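Local coordinates for beta-lactamase (Francisella tularensis subsp. tularensis, PDB 3P09), which probably hydrolyses beta-lactam antibiotics to substituted beta-amino acids, as a member of the class A beta-lactamase family linked to antibiotic resistance, at residues Leu69-Ile74 with Gln117-Ala122; Ala73-Asp78 with Asp200-Tyr205. All blocks are in the same frame, centred on the assembly; numbering follows the deposited sequence.

Contact 1. Residues Leu69-Ile74 with Gln117-Ala122; sequences LLVGAI and QLNYAA
In the helical part of this class A beta-lactamase, Val71 and Ile74 of helix 66-80 pack on Asn119 and Ala122 of helix 115-123. The two helices run nearly antiparallel, at 163°, with segment axes 9.8 Å apart at their closest. The CA atoms of Val71 and Asn119 come within 5.8 Å of each other. The Asn119 amide lies against the two branched side chains of the facing helix. Its OD1 meets CG2 of Ile74 at 3.5 Å and CG2 of Val71 at 3.7 Å. Its ND2 is also 3.5 Å from Ile74 CG2, so this one methyl touches both ends of the amide. Val71 CG1 lies against the amide carbon, Asn119 CG, at 4.0 Å. In Val71 this methyl is anti to the backbone N (chi1 164°), which places CG2 beside that N, where it reaches Ala122 CB at 4.1 Å.

A probable SxxK motif, Ser64 to Lys67, sits at the start of helix 66-80, consistent with the active-site serine and lysine of class A enzymes, and the Ala122 side chain lies near it without touching.

Asn119 is the polar exception in a buried apolar patch. Its ND2 is hydrogen-bonded to Tyr205 OH of helix 196-208, which fixes one end of the amide, and Leu133 of helix 127-137 also touches this side chain. The Asn119 OD1 has no polar partner in the model and is buried against the methyl groups.

Contact 2. Residues Ala73-Asp78 with Asp200-Tyr205; sequences AILDYD and DIFIKY
Leu75 of helix 66-80 projects toward helix 196-208 and makes every close contact between the two segments. This is antiparallel helix packing in the helical part of the class A beta-lactamase fold. The segment axes lie 11.0 Å apart at 153°, a gap bridged by a single leucine. Its chi1 (-67°) sets CG beside the backbone N, and its chi2 (168°) spreads the two methyls, CD1 toward Phe202 and CD2 toward Ile201. On the buried side CD1 sits 3.7 Å from Phe202 CB and also touches Phe202 CA. The Leu75 and Phe202 side chains meet at about a right angle. Phe202 packs further on Leu188 and Ala189 of helix 178-190.

The other side faces outward. CD2 meets CG2 of the partly exposed Ile201 at 3.9 Å, only slightly longer. Beyond it helix 196-208 turns to solvent, where Asp200 pairs with Lys196 and Lys204 with Asp208. Tyr205 lies on the buried side, its hydroxyl hydrogen-bonded to Ser116. Leu75 CD1 lies at the edge of the Tyr205 ring, near its plane, 4.3 Å from CE2.

How the contacts relate
Contacts 1 and 2 lie about 7 Å apart, centre to centre, and both use helix 66-80. They share Ala73 and Ile74. From this common stretch the chain reaches helix 115-123 for contact 1, and much later helix 196-208 for contact 2. Helix 66-80 therefore has both later helices packed against it. It also meets helix 196-208 from within contact 1, where Val71 CG1 packs on Tyr205 CD2 at 3.7 Å. The two later helices touch each other as well, with Tyr120 N 3.8 Å from Tyr205 CE1. The result is a three-helix cluster in the helical part of the fold, joining distant parts of the sequence around the helix that follows the probable catalytic serine.

Contact 1. Residues Leu69-Ile74 with Gln117-Ala122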
ATOM      1  N   LEU A  69      -6.116  -0.941   0.731  1.00 18.60           N
ATOM      2  CA  LEU A  69      -7.381  -0.394   1.236  1.00 17.08           C
ATOM      3  C   LEU A  69      -8.570  -1.111   0.605  1.00 21.04           C
ATOM      4  O   LEU A  69      -9.574  -1.413   1.262  1.00 21.26           O
ATOM      5  CB  LEU A  69      -7.474   1.092   0.908  1.00 18.52           C
ATOM      6  CG  LEU A  69      -6.408   1.938   1.589  1.00 18.73           C
ATOM      7  CD1 LEU A  69      -6.484   3.395   1.077  1.00 17.09           C
ATOM      8  CD2 LEU A  69      -6.605   1.892   3.088  1.00 23.21           C
ATOM      9  N   LEU A  70      -8.442  -1.365  -0.688  1.00 18.38           N
ATOM     10  CA  LEU A  70      -9.473  -2.057  -1.456  1.00 18.69           C
ATOM     11  C   LEU A  70      -9.686  -3.467  -0.919  1.00 19.92           C
ATOM     12  O   LEU A  70     -10.817  -3.908  -0.736  1.00 20.70           O
ATOM     13  CB  LEU A  70      -9.056  -2.114  -2.927  1.00 21.78           C
ATOM     14  CG  LEU A  70      -9.924  -2.954  -3.868  1.00 23.25           C
ATOM     15  CD1 LEU A  70     -11.376  -2.467  -3.856  1.00 26.15           C
ATOM     16  CD2 LEU A  70      -9.364  -2.980  -5.292  1.00 20.31           C
ATOM     17  N   VAL A  71      -8.590  -4.175  -0.669  1.00 18.97           N
ATOM     18  CA  VAL A  71      -8.681  -5.529  -0.136  1.00 15.43           C
ATOM     19  C   VAL A  71      -9.247  -5.516   1.288  1.00 22.42           C
ATOM     20  O   VAL A  71     -10.058  -6.365   1.659  1.00 19.03           O
ATOM     21  CB  VAL A  71      -7.327  -6.246  -0.233  1.00 15.60           C
ATOM     22  CG1 VAL A  71      -7.298  -7.474   0.650  1.00 14.23           C
ATOM     23  CG2 VAL A  71      -7.077  -6.607  -1.679  1.00 16.62           C
ATOM     24  N   GLY A  72      -8.848  -4.526   2.076  1.00 19.39           N
ATOM     25  CA  GLY A  72      -9.458  -4.330   3.376  1.00 19.12           C
ATOM     26  C   GLY A  72     -10.975  -4.175   3.269  1.00 22.49           C
ATOM     27  O   GLY A  72     -11.737  -4.787   4.019  1.00 22.75           O
ATOM     28  N   ALA A  73     -11.410  -3.351   2.324  1.00 17.49           N
ATOM     29  CA  ALA A  73     -12.829  -3.132   2.083  1.00 23.05           C
ATOM     30  C   ALA A  73     -13.537  -4.424   1.701  1.00 22.82           C
ATOM     31  O   ALA A  73     -14.662  -4.680   2.121  1.00 26.30           O
ATOM     32  CB  ALA A  73     -13.023  -2.082   0.995  1.00 23.07           C
ATOM     33  N   ILE A  74     -12.884  -5.225   0.869  1.00 24.66           N
ATOM     34  CA  ILE A  74     -13.459  -6.496   0.457  1.00 20.70           C
ATOM     35  C   ILE A  74     -13.629  -7.426   1.653  1.00 20.21           C
ATOM     36  O   ILE A  74     -14.647  -8.110   1.783  1.00 23.91           O
ATOM     37  CB  ILE A  74     -12.575  -7.163  -0.618  1.00 19.88           C
ATOM     38  CG1 ILE A  74     -12.655  -6.363  -1.921  1.00 17.29           C
ATOM     39  CG2 ILE A  74     -12.981  -8.635  -0.834  1.00 16.75           C
ATOM     40  CD1 ILE A  74     -13.984  -6.544  -2.656  1.00 20.67           C
ATOM     41  N   GLN A 117      -8.951 -15.083  -4.301  1.00 19.37           N
ATOM     42  CA  GLN A 117      -7.849 -15.167  -5.258  1.00 16.21           C
ATOM     43  C   GLN A 117      -7.558 -13.810  -5.891  1.00 18.52           C
ATOM     44  O   GLN A 117      -6.404 -13.500  -6.221  1.00 17.26           O
ATOM     45  CB  GLN A 117      -8.163 -16.188  -6.361  1.00 15.60           C
ATOM     46  CG  GLN A 117      -8.080 -17.628  -5.869  1.00 18.53           C
ATOM     47  CD  GLN A 117      -8.499 -18.624  -6.918  1.00 27.95           C
ATOM     48  OE1 GLN A 117      -9.524 -18.450  -7.579  1.00 20.86           O
ATOM     49  NE2 GLN A 117      -7.700 -19.677  -7.089  1.00 24.87           N
ATOM     50  N   LEU A 118      -8.603 -13.017  -6.091  1.00 18.20           N
ATOM     51  CA  LEU A 118      -8.440 -11.684  -6.668  1.00 18.64           C
ATOM     52  C   LEU A 118      -7.795 -10.750  -5.656  1.00 16.00           C
ATOM     53  O   LEU A 118      -7.021  -9.880  -6.024  1.00 17.32           O
ATOM     54  CB  LEU A 118      -9.787 -11.122  -7.141  1.00 21.00           C
ATOM     55  CG  LEU A 118     -10.318 -11.805  -8.402  1.00 20.55           C
ATOM     56  CD1 LEU A 118     -11.848 -11.707  -8.527  1.00 24.55           C
ATOM     57  CD2 LEU A 118      -9.632 -11.215  -9.623  1.00 17.46           C
ATOM     58  N   ASN A 119      -8.129 -10.929  -4.379  1.00 16.94           N
ATOM     59  CA  ASN A 119      -7.471 -10.163  -3.328  1.00 17.58           C
ATOM     60  C   ASN A 119      -5.973 -10.394  -3.356  1.00 19.49           C
ATOM     61  O   ASN A 119      -5.194  -9.456  -3.288  1.00 19.21           O
ATOM     62  CB  ASN A 119      -7.990 -10.558  -1.945  1.00 15.85           C
ATOM     63  CG  ASN A 119      -9.345  -9.977  -1.634  1.00 18.98           C
ATOM     64  OD1 ASN A 119      -9.791  -9.016  -2.268  1.00 18.22           O
ATOM     65  ND2 ASN A 119      -9.996 -10.529  -0.619  1.00 18.43           N
ATOM     66  N   TYR A 120      -5.581 -11.669  -3.420  1.00 17.64           N
ATOM     67  CA  TYR A 120      -4.175 -12.041  -3.470  1.00 18.01           C
ATOM     68  C   TYR A 120      -3.506 -11.363  -4.649  1.00 17.01           C
ATOM     69  O   TYR A 120      -2.439 -10.765  -4.516  1.00 14.49           O
ATOM     70  CB  TYR A 120      -4.060 -13.574  -3.557  1.00 20.02           C
ATOM     71  CG  TYR A 120      -2.703 -14.093  -3.958  1.00 20.09           C
ATOM     72  CD1 TYR A 120      -2.399 -14.352  -5.293  1.00 20.01           C
ATOM     73  CD2 TYR A 120      -1.727 -14.347  -3.005  1.00 19.16           C
ATOM     74  CE1 TYR A 120      -1.147 -14.849  -5.664  1.00 19.32           C
ATOM     75  CE2 TYR A 120      -0.472 -14.840  -3.372  1.00 24.52           C
ATOM     76  CZ  TYR A 120      -0.193 -15.090  -4.698  1.00 21.74           C
ATOM     77  OH  TYR A 120       1.058 -15.582  -5.055  1.00 24.53           O
ATOM     78  N   ALA A 121      -4.145 -11.447  -5.811  1.00 16.61           N
ATOM     79  CA  ALA A 121      -3.636 -10.815  -7.022  1.00 15.45           C
ATOM     80  C   ALA A 121      -3.468  -9.304  -6.852  1.00 17.00           C
ATOM     81  O   ALA A 121      -2.448  -8.746  -7.266  1.00 18.76           O
ATOM     82  CB  ALA A 121      -4.570 -11.093  -8.185  1.00 15.25           C
ATOM     83  N   ALA A 122      -4.479  -8.649  -6.273  1.00 18.87           N
ATOM     84  CA  ALA A 122      -4.452  -7.198  -6.079  1.00 20.31           C
ATOM     85  C   ALA A 122      -3.307  -6.772  -5.167  1.00 19.11           C
ATOM     86  O   ALA A 122      -2.639  -5.764  -5.423  1.00 19.54           O
ATOM     87  CB  ALA A 122      -5.788  -6.691  -5.526  1.00 17.31           C
TER

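Contact 2. Residues Ala73-Asp78 with Asp200-Tyr205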
ATOM      1  N   ALA A  73     -11.410  -3.351   2.324  1.00 17.49           N
ATOM      2  CA  ALA A  73     -12.829  -3.132   2.083  1.00 23.05           C
ATOM      3  C   ALA A  73     -13.537  -4.424   1.701  1.00 22.82           C
ATOM      4  O   ALA A  73     -14.662  -4.680   2.121  1.00 26.30           O
ATOM      5  CB  ALA A  73     -13.023  -2.082   0.995  1.00 23.07           C
ATOM      6  N   ILE A  74     -12.884  -5.225   0.869  1.00 24.66           N
ATOM      7  CA  ILE A  74     -13.459  -6.496   0.457  1.00 20.70           C
ATOM      8  C   ILE A  74     -13.629  -7.426   1.653  1.00 20.21           C
ATOM      9  O   ILE A  74     -14.647  -8.110   1.783  1.00 23.91           O
ATOM     10  CB  ILE A  74     -12.575  -7.163  -0.618  1.00 19.88           C
ATOM     11  CG1 ILE A  74     -12.655  -6.363  -1.921  1.00 17.29           C
ATOM     12  CG2 ILE A  74     -12.981  -8.635  -0.834  1.00 16.75           C
ATOM     13  CD1 ILE A  74     -13.984  -6.544  -2.656  1.00 20.67           C
ATOM     14  N   LEU A  75     -12.642  -7.451   2.540  1.00 21.19           N
ATOM     15  CA  LEU A  75     -12.718  -8.316   3.722  1.00 16.60           C
ATOM     16  C   LEU A  75     -13.828  -7.871   4.670  1.00 24.70           C
ATOM     17  O   LEU A  75     -14.523  -8.698   5.278  1.00 24.89           O
ATOM     18  CB  LEU A  75     -11.373  -8.338   4.451  1.00 23.63           C
ATOM     19  CG  LEU A  75     -10.244  -9.015   3.661  1.00 20.68           C
ATOM     20  CD1 LEU A  75      -8.887  -8.759   4.282  1.00 21.63           C
ATOM     21  CD2 LEU A  75     -10.505 -10.503   3.563  1.00 21.66           C
ATOM     22  N   ASP A  76     -13.987  -6.561   4.800  1.00 22.08           N
ATOM     23  CA  ASP A  76     -15.054  -6.005   5.615  1.00 21.50           C
ATOM     24  C   ASP A  76     -16.379  -6.428   4.982  1.00 29.05           C
ATOM     25  O   ASP A  76     -17.298  -6.867   5.671  1.00 33.35           O
ATOM     26  CB  ASP A  76     -14.901  -4.475   5.669  1.00 20.93           C
ATOM     27  CG  ASP A  76     -16.114  -3.767   6.267  1.00 34.09           C
ATOM     28  OD1 ASP A  76     -16.140  -3.557   7.498  1.00 36.29           O
ATOM     29  OD2 ASP A  76     -17.026  -3.386   5.499  1.00 35.65           O
ATOM     30  N   TYR A  77     -16.459  -6.322   3.658  1.00 23.04           N
ATOM     31  CA  TYR A  77     -17.668  -6.724   2.934  1.00 26.33           C
ATOM     32  C   TYR A  77     -18.010  -8.172   3.259  1.00 25.15           C
ATOM     33  O   TYR A  77     -19.160  -8.507   3.575  1.00 27.45           O
ATOM     34  CB  TYR A  77     -17.463  -6.559   1.427  1.00 34.12           C
ATOM     35  CG  TYR A  77     -18.729  -6.689   0.608  1.00 29.57           C
ATOM     36  CD1 TYR A  77     -19.509  -5.574   0.325  1.00 38.63           C
ATOM     37  CD2 TYR A  77     -19.146  -7.920   0.125  1.00 31.02           C
ATOM     38  CE1 TYR A  77     -20.674  -5.680  -0.420  1.00 41.99           C
ATOM     39  CE2 TYR A  77     -20.311  -8.037  -0.630  1.00 32.24           C
ATOM     40  CZ  TYR A  77     -21.066  -6.912  -0.899  1.00 41.30           C
ATOM     41  OH  TYR A  77     -22.223  -7.017  -1.639  1.00 47.57           O
ATOM     42  N   ASP A  78     -16.997  -9.027   3.214  1.00 22.24           N
ATOM     43  CA  ASP A  78     -17.195 -10.448   3.481  1.00 24.23           C
ATOM     44  C   ASP A  78     -17.765 -10.673   4.878  1.00 29.78           C
ATOM     45  O   ASP A  78     -18.611 -11.547   5.081  1.00 29.53           O
ATOM     46  CB  ASP A  78     -15.897 -11.240   3.296  1.00 20.38           C
ATOM     47  CG  ASP A  78     -16.078 -12.722   3.593  1.00 31.33           C
ATOM     48  OD1 ASP A  78     -16.669 -13.426   2.748  1.00 31.10           O
ATOM     49  OD2 ASP A  78     -15.638 -13.183   4.666  1.00 30.59           O
ATOM     50  N   ASP A 200      -6.115 -12.059   9.981  1.00 21.38           N
ATOM     51  CA  ASP A 200      -5.105 -13.053   9.640  1.00 21.82           C
ATOM     52  C   ASP A 200      -4.987 -13.203   8.114  1.00 22.99           C
ATOM     53  O   ASP A 200      -3.900 -13.374   7.565  1.00 20.86           O
ATOM     54  CB  ASP A 200      -5.429 -14.389  10.315  1.00 25.54           C
ATOM     55  CG  ASP A 200      -5.164 -14.365  11.824  1.00 41.30           C
ATOM     56  OD1 ASP A 200      -4.439 -13.459  12.295  1.00 43.03           O
ATOM     57  OD2 ASP A 200      -5.676 -15.258  12.541  1.00 41.64           O
ATOM     58  N   ILE A 201      -6.115 -13.104   7.432  1.00 20.86           N
ATOM     59  CA  ILE A 201      -6.142 -13.232   5.977  1.00 15.88           C
ATOM     60  C   ILE A 201      -5.445 -12.052   5.336  1.00 17.68           C
ATOM     61  O   ILE A 201      -4.646 -12.200   4.395  1.00 20.93           O
ATOM     62  CB  ILE A 201      -7.607 -13.311   5.474  1.00 18.99           C
ATOM     63  CG1 ILE A 201      -8.214 -14.670   5.869  1.00 24.85           C
ATOM     64  CG2 ILE A 201      -7.665 -13.111   3.965  1.00 21.10           C
ATOM     65  CD1 ILE A 201      -9.723 -14.769   5.673  1.00 23.17           C
ATOM     66  N   PHE A 202      -5.745 -10.864   5.852  1.00 18.88           N
ATOM     67  CA  PHE A 202      -5.126  -9.645   5.363  1.00 19.84           C
ATOM     68  C   PHE A 202      -3.606  -9.710   5.524  1.00 17.35           C
ATOM     69  O   PHE A 202      -2.844  -9.426   4.599  1.00 16.41           O
ATOM     70  CB  PHE A 202      -5.704  -8.456   6.131  1.00 21.10           C
ATOM     71  CG  PHE A 202      -5.145  -7.123   5.719  1.00 17.10           C
ATOM     72  CD1 PHE A 202      -5.529  -6.540   4.522  1.00 18.56           C
ATOM     73  CD2 PHE A 202      -4.272  -6.437   6.552  1.00 18.29           C
ATOM     74  CE1 PHE A 202      -5.036  -5.301   4.145  1.00 19.41           C
ATOM     75  CE2 PHE A 202      -3.767  -5.196   6.187  1.00 21.24           C
ATOM     76  CZ  PHE A 202      -4.151  -4.624   4.984  1.00 22.45           C
ATOM     77  N   ILE A 203      -3.173 -10.083   6.716  1.00 19.15           N
ATOM     78  CA  ILE A 203      -1.754 -10.209   7.014  1.00 17.83           C
ATOM     79  C   ILE A 203      -1.068 -11.198   6.076  1.00 15.22           C
ATOM     80  O   ILE A 203       0.015 -10.930   5.561  1.00 20.32           O
ATOM     81  CB  ILE A 203      -1.569 -10.675   8.466  1.00 18.15           C
ATOM     82  CG1 ILE A 203      -1.810  -9.492   9.413  1.00 23.93           C
ATOM     83  CG2 ILE A 203      -0.185 -11.283   8.667  1.00 26.71           C
ATOM     84  CD1 ILE A 203      -1.966  -9.896  10.878  1.00 27.35           C
ATOM     85  N   LYS A 204      -1.698 -12.345   5.851  1.00 18.30           N
ATOM     86  CA  LYS A 204      -1.113 -13.339   4.952  1.00 18.95           C
ATOM     87  C   LYS A 204      -0.955 -12.809   3.513  1.00 18.19           C
ATOM     88  O   LYS A 204       0.072 -13.042   2.870  1.00 19.04           O
ATOM     89  CB  LYS A 204      -1.909 -14.651   4.995  1.00 25.27           C
ATOM     90  CG  LYS A 204      -1.327 -15.795   4.158  1.00 29.63           C
ATOM     91  CD  LYS A 204       0.118 -16.114   4.545  1.00 33.97           C
ATOM     92  CE  LYS A 204       0.550 -17.508   4.084  1.00 31.35           C
ATOM     93  NZ  LYS A 204       0.617 -17.648   2.599  1.00 30.33           N
ATOM     94  N   TYR A 205      -1.955 -12.092   3.003  1.00 19.00           N
ATOM     95  CA  TYR A 205      -1.814 -11.488   1.671  1.00 14.54           C
ATOM     96  C   TYR A 205      -0.579 -10.585   1.594  1.00 16.96           C
ATOM     97  O   TYR A 205       0.193 -10.623   0.631  1.00 17.42           O
ATOM     98  CB  TYR A 205      -3.005 -10.596   1.322  1.00 15.76           C
ATOM     99  CG  TYR A 205      -4.354 -11.243   1.106  1.00 19.24           C
ATOM    100  CD1 TYR A 205      -4.502 -12.419   0.382  1.00 19.58           C
ATOM    101  CD2 TYR A 205      -5.501 -10.622   1.598  1.00 12.10           C
ATOM    102  CE1 TYR A 205      -5.784 -12.977   0.182  1.00 18.40           C
ATOM    103  CE2 TYR A 205      -6.759 -11.157   1.406  1.00 21.19           C
ATOM    104  CZ  TYR A 205      -6.904 -12.326   0.696  1.00 16.95           C
ATOM    105  OH  TYR A 205      -8.195 -12.812   0.542  1.00 20.13           O
TER